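Local coordinates for protein YibA (Escherichia coli, PDB 1OYZ), which is of unknown function, possibly an oxidoreductase, and is built of HEAT-like helical repeats, at residues E88-N96 against S114-Y125. Numbering follows the deposited sequence.
Sequences EDNVFNILN and STAQRCKKNPIY
F92 and Y125 form an offset aromatic stack between two successive, roughly antiparallel helices of this HEAT-like solenoid, 88-101 and 105-121, with Y125 supplied by the short 3-10 turn that follows the second helix. The rings lie almost parallel, planes 4° apart. The two side chains slide past each other in opposite directions, which puts each CB over the other's ring: F92 CB sits 4.0 Å from the Y125 centroid. F92 gets there because its CG is anti to the backbone N (chi1 -178°). On the other face of the tyrosine ring lies CG1 of I124, so the ring is sandwiched. Y125 OH donates to D89 OD1 at 2.7 Å, reaching that oxygen from above the carboxylate plane. Further along, L95 CB packs on T115 CG2 at 3.5 Å, while L95 CD2 and V91 CG1 both touch R118 CD; R118 NH1 bonds to the carbonyl oxygens of L78, on helix 68-80, and of I81 just beyond it. With an alanine here, F92 would probably lose the ring of Y125 stacked on one face, and D89 OD1 its hydroxyl donor. The contact thus joins an apolar interior to a polar end, where one hydrogen bond ties the tip of the tyrosine to D89.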
loop_
_atom_site.group_PDB
_atom_site.type_symbol
_atom_site.label_atom_id
_atom_site.label_comp_id
_atom_site.label_asym_id
_atom_site.label_seq_id
_atom_site.Cartn_x
_atom_site.Cartn_y
_atom_site.Cartn_z
ATOM N N GLU A 88 -8.237 -23.868 -4.228
ATOM C CA GLU A 88 -7.827 -22.489 -4.466
ATOM C C GLU A 88 -8.950 -21.591 -5.008
ATOM O O GLU A 88 -9.211 -20.524 -4.462
ATOM C CB GLU A 88 -6.615 -22.467 -5.409
ATOM C CG GLU A 88 -5.718 -21.248 -5.221
ATOM C CD GLU A 88 -4.519 -21.194 -6.181
ATOM O OE1 GLU A 88 -3.855 -20.137 -6.210
ATOM O OE2 GLU A 88 -4.233 -22.185 -6.894
ATOM N N ASP A 89 -9.622 -22.019 -6.072
ATOM C CA ASP A 89 -10.706 -21.214 -6.621
ATOM C C ASP A 89 -11.806 -20.965 -5.599
ATOM O O ASP A 89 -12.293 -19.840 -5.475
ATOM C CB ASP A 89 -11.306 -21.875 -7.865
ATOM C CG ASP A 89 -10.427 -21.704 -9.099
ATOM O OD1 ASP A 89 -9.686 -20.700 -9.191
ATOM O OD2 ASP A 89 -10.496 -22.564 -9.996
ATOM N N ASN A 90 -12.195 -22.009 -4.867
ATOM C CA ASN A 90 -13.243 -21.872 -3.864
ATOM C C ASN A 90 -12.837 -20.882 -2.762
ATOM O O ASN A 90 -13.662 -20.100 -2.293
ATOM C CB ASN A 90 -13.597 -23.231 -3.239
ATOM C CG ASN A 90 -14.268 -24.195 -4.240
ATOM O OD1 ASN A 90 -14.895 -25.190 -3.844
ATOM N ND2 ASN A 90 -14.130 -23.903 -5.540
ATOM N N VAL A 91 -11.572 -20.908 -2.350
ATOM C CA VAL A 91 -11.137 -19.997 -1.308
ATOM C C VAL A 91 -11.142 -18.578 -1.849
ATOM O O VAL A 91 -11.599 -17.651 -1.191
ATOM C CB VAL A 91 -9.728 -20.405 -0.758
ATOM C CG1 VAL A 91 -9.107 -19.251 0.072
ATOM C CG2 VAL A 91 -9.869 -21.648 0.122
ATOM N N PHE A 92 -10.656 -18.412 -3.059
ATOM C CA PHE A 92 -10.665 -17.097 -3.640
ATOM C C PHE A 92 -12.113 -16.583 -3.670
ATOM O O PHE A 92 -12.404 -15.478 -3.219
ATOM C CB PHE A 92 -10.120 -17.132 -5.044
ATOM C CG PHE A 92 -10.065 -15.809 -5.652
ATOM C CD1 PHE A 92 -9.003 -14.964 -5.389
ATOM C CD2 PHE A 92 -11.128 -15.344 -6.394
ATOM C CE1 PHE A 92 -9.002 -13.675 -5.859
ATOM C CE2 PHE A 92 -11.129 -14.047 -6.866
ATOM C CZ PHE A 92 -10.071 -13.210 -6.598
ATOM N N ASN A 93 -13.019 -17.403 -4.176
ATOM C CA ASN A 93 -14.415 -17.003 -4.246
ATOM C C ASN A 93 -14.957 -16.661 -2.892
ATOM O O ASN A 93 -15.724 -15.697 -2.745
ATOM C CB ASN A 93 -15.230 -18.098 -4.917
ATOM C CG ASN A 93 -14.897 -18.204 -6.389
ATOM O OD1 ASN A 93 -15.023 -19.264 -6.997
ATOM N ND2 ASN A 93 -14.456 -17.092 -6.969
ATOM N N ILE A 94 -14.554 -17.418 -1.882
ATOM C CA ILE A 94 -15.001 -17.092 -0.552
ATOM C C ILE A 94 -14.515 -15.696 -0.152
ATOM O O ILE A 94 -15.287 -14.915 0.369
ATOM C CB ILE A 94 -14.510 -18.118 0.462
ATOM C CG1 ILE A 94 -15.266 -19.443 0.233
ATOM C CG2 ILE A 94 -14.715 -17.598 1.884
ATOM C CD1 ILE A 94 -14.744 -20.614 1.016
ATOM N N LEU A 95 -13.255 -15.370 -0.417
ATOM C CA LEU A 95 -12.723 -14.063 -0.038
ATOM C C LEU A 95 -13.344 -12.914 -0.835
ATOM O O LEU A 95 -13.661 -11.847 -0.302
ATOM C CB LEU A 95 -11.204 -14.037 -0.242
ATOM C CG LEU A 95 -10.189 -14.500 0.814
ATOM C CD1 LEU A 95 -10.865 -15.152 1.956
ATOM C CD2 LEU A 95 -9.136 -15.413 0.178
ATOM N N ASN A 96 -13.467 -13.139 -2.124
ATOM C CA ASN A 96 -14.045 -12.163 -3.053
ATOM C C ASN A 96 -15.451 -11.795 -2.568
ATOM O O ASN A 96 -15.832 -10.613 -2.491
ATOM C CB ASN A 96 -14.096 -12.799 -4.448
ATOM C CG ASN A 96 -14.794 -11.938 -5.464
ATOM O OD1 ASN A 96 -15.771 -12.359 -6.033
ATOM N ND2 ASN A 96 -14.287 -10.728 -5.706
ATOM N N SER A 114 -6.516 -10.119 1.527
ATOM C CA SER A 114 -6.257 -11.535 1.262
ATOM C C SER A 114 -6.463 -11.889 -0.227
ATOM O O SER A 114 -5.694 -12.701 -0.764
ATOM C CB SER A 114 -7.120 -12.432 2.176
ATOM O OG SER A 114 -6.733 -12.321 3.550
ATOM N N THR A 115 -7.447 -11.299 -0.935
ATOM C CA THR A 115 -7.587 -11.658 -2.364
ATOM C C THR A 115 -6.344 -11.150 -3.122
ATOM O O THR A 115 -5.947 -11.730 -4.147
ATOM C CB THR A 115 -8.860 -11.055 -3.114
ATOM O OG1 THR A 115 -8.798 -9.624 -3.097
ATOM C CG2 THR A 115 -10.203 -11.550 -2.503
ATOM N N ALA A 116 -5.739 -10.075 -2.617
ATOM C CA ALA A 116 -4.542 -9.493 -3.237
ATOM C C ALA A 116 -3.385 -10.489 -3.061
ATOM O O ALA A 116 -2.668 -10.798 -4.013
ATOM C CB ALA A 116 -4.196 -8.142 -2.569
ATOM N N GLN A 117 -3.235 -10.989 -1.835
ATOM C CA GLN A 117 -2.206 -11.962 -1.527
ATOM C C GLN A 117 -2.331 -13.141 -2.490
ATOM O O GLN A 117 -1.368 -13.523 -3.152
ATOM C CB GLN A 117 -2.378 -12.490 -0.116
ATOM C CG GLN A 117 -2.411 -11.452 0.971
ATOM C CD GLN A 117 -1.047 -10.905 1.303
ATOM O OE1 GLN A 117 -0.795 -10.505 2.441
ATOM N NE2 GLN A 117 -0.157 -10.870 0.316
ATOM N N ARG A 118 -3.531 -13.706 -2.571
ATOM C CA ARG A 118 -3.760 -14.859 -3.430
ATOM C C ARG A 118 -3.498 -14.572 -4.914
ATOM O O ARG A 118 -3.002 -15.433 -5.642
ATOM C CB ARG A 118 -5.194 -15.390 -3.241
ATOM C CG ARG A 118 -5.577 -15.698 -1.784
ATOM C CD ARG A 118 -6.043 -17.154 -1.588
ATOM N NE ARG A 118 -5.014 -18.100 -2.019
ATOM C CZ ARG A 118 -4.159 -18.733 -1.221
ATOM N NH1 ARG A 118 -4.191 -18.553 0.094
ATOM N NH2 ARG A 118 -3.234 -19.528 -1.752
ATOM N N CYS A 119 -3.820 -13.366 -5.366
ATOM C CA CYS A 119 -3.607 -13.026 -6.765
ATOM C C CYS A 119 -2.109 -12.982 -7.073
ATOM O O CYS A 119 -1.640 -13.507 -8.096
ATOM C CB CYS A 119 -4.242 -11.677 -7.084
ATOM S SG CYS A 119 -4.243 -11.239 -8.853
ATOM N N LYS A 120 -1.352 -12.363 -6.184
ATOM C CA LYS A 120 0.071 -12.288 -6.412
ATOM C C LYS A 120 0.635 -13.700 -6.611
ATOM O O LYS A 120 1.438 -13.923 -7.520
ATOM C CB LYS A 120 0.750 -11.594 -5.246
ATOM C CG LYS A 120 2.129 -11.109 -5.588
ATOM C CD LYS A 120 2.703 -10.303 -4.444
ATOM C CE LYS A 120 4.027 -9.667 -4.833
ATOM N NZ LYS A 120 4.541 -8.821 -3.714
ATOM N N LYS A 121 0.206 -14.655 -5.787
ATOM C CA LYS A 121 0.695 -16.020 -5.931
ATOM C C LYS A 121 0.110 -16.742 -7.161
ATOM O O LYS A 121 0.651 -17.747 -7.622
ATOM C CB LYS A 121 0.386 -16.858 -4.677
ATOM C CG LYS A 121 0.957 -16.319 -3.355
ATOM C CD LYS A 121 1.212 -17.465 -2.364
ATOM C CE LYS A 121 0.656 -17.197 -0.959
ATOM N NZ LYS A 121 -0.829 -17.007 -0.942
ATOM N N ASN A 122 -1.001 -16.243 -7.691
ATOM C CA ASN A 122 -1.609 -16.887 -8.837
ATOM C C ASN A 122 -2.462 -15.848 -9.548
ATOM O O ASN A 122 -3.643 -15.657 -9.241
ATOM C CB ASN A 122 -2.445 -18.092 -8.388
ATOM C CG ASN A 122 -2.927 -18.940 -9.558
ATOM O OD1 ASN A 122 -3.633 -19.937 -9.374
ATOM N ND2 ASN A 122 -2.549 -18.546 -10.771
ATOM N N PRO A 123 -1.848 -15.148 -10.509
ATOM C CA PRO A 123 -2.410 -14.090 -11.348
ATOM C C PRO A 123 -3.702 -14.436 -12.097
ATOM O O PRO A 123 -4.354 -13.550 -12.632
ATOM C CB PRO A 123 -1.264 -13.781 -12.301
ATOM C CG PRO A 123 -0.069 -14.053 -11.473
ATOM C CD PRO A 123 -0.412 -15.335 -10.799
ATOM N N ILE A 124 -4.078 -15.706 -12.171
ATOM C CA ILE A 124 -5.306 -16.025 -12.882
ATOM C C ILE A 124 -6.493 -15.243 -12.312
ATOM O O ILE A 124 -7.514 -15.076 -12.986
ATOM C CB ILE A 124 -5.661 -17.527 -12.811
ATOM C CG1 ILE A 124 -5.960 -17.930 -11.355
ATOM C CG2 ILE A 124 -4.540 -18.358 -13.435
ATOM C CD1 ILE A 124 -6.560 -19.337 -11.189
ATOM N N TYR A 125 -6.351 -14.776 -11.073
ATOM C CA TYR A 125 -7.407 -14.038 -10.386
ATOM C C TYR A 125 -7.460 -12.527 -10.648
ATOM O O TYR A 125 -8.373 -11.849 -10.178
ATOM C CB TYR A 125 -7.299 -14.298 -8.868
ATOM C CG TYR A 125 -7.422 -15.765 -8.476
ATOM C CD1 TYR A 125 -8.556 -16.507 -8.824
ATOM C CD2 TYR A 125 -6.389 -16.424 -7.783
ATOM C CE1 TYR A 125 -8.661 -17.868 -8.504
ATOM C CE2 TYR A 125 -6.487 -17.793 -7.460
ATOM C CZ TYR A 125 -7.631 -18.502 -7.827
ATOM O OH TYR A 125 -7.766 -19.840 -7.527
#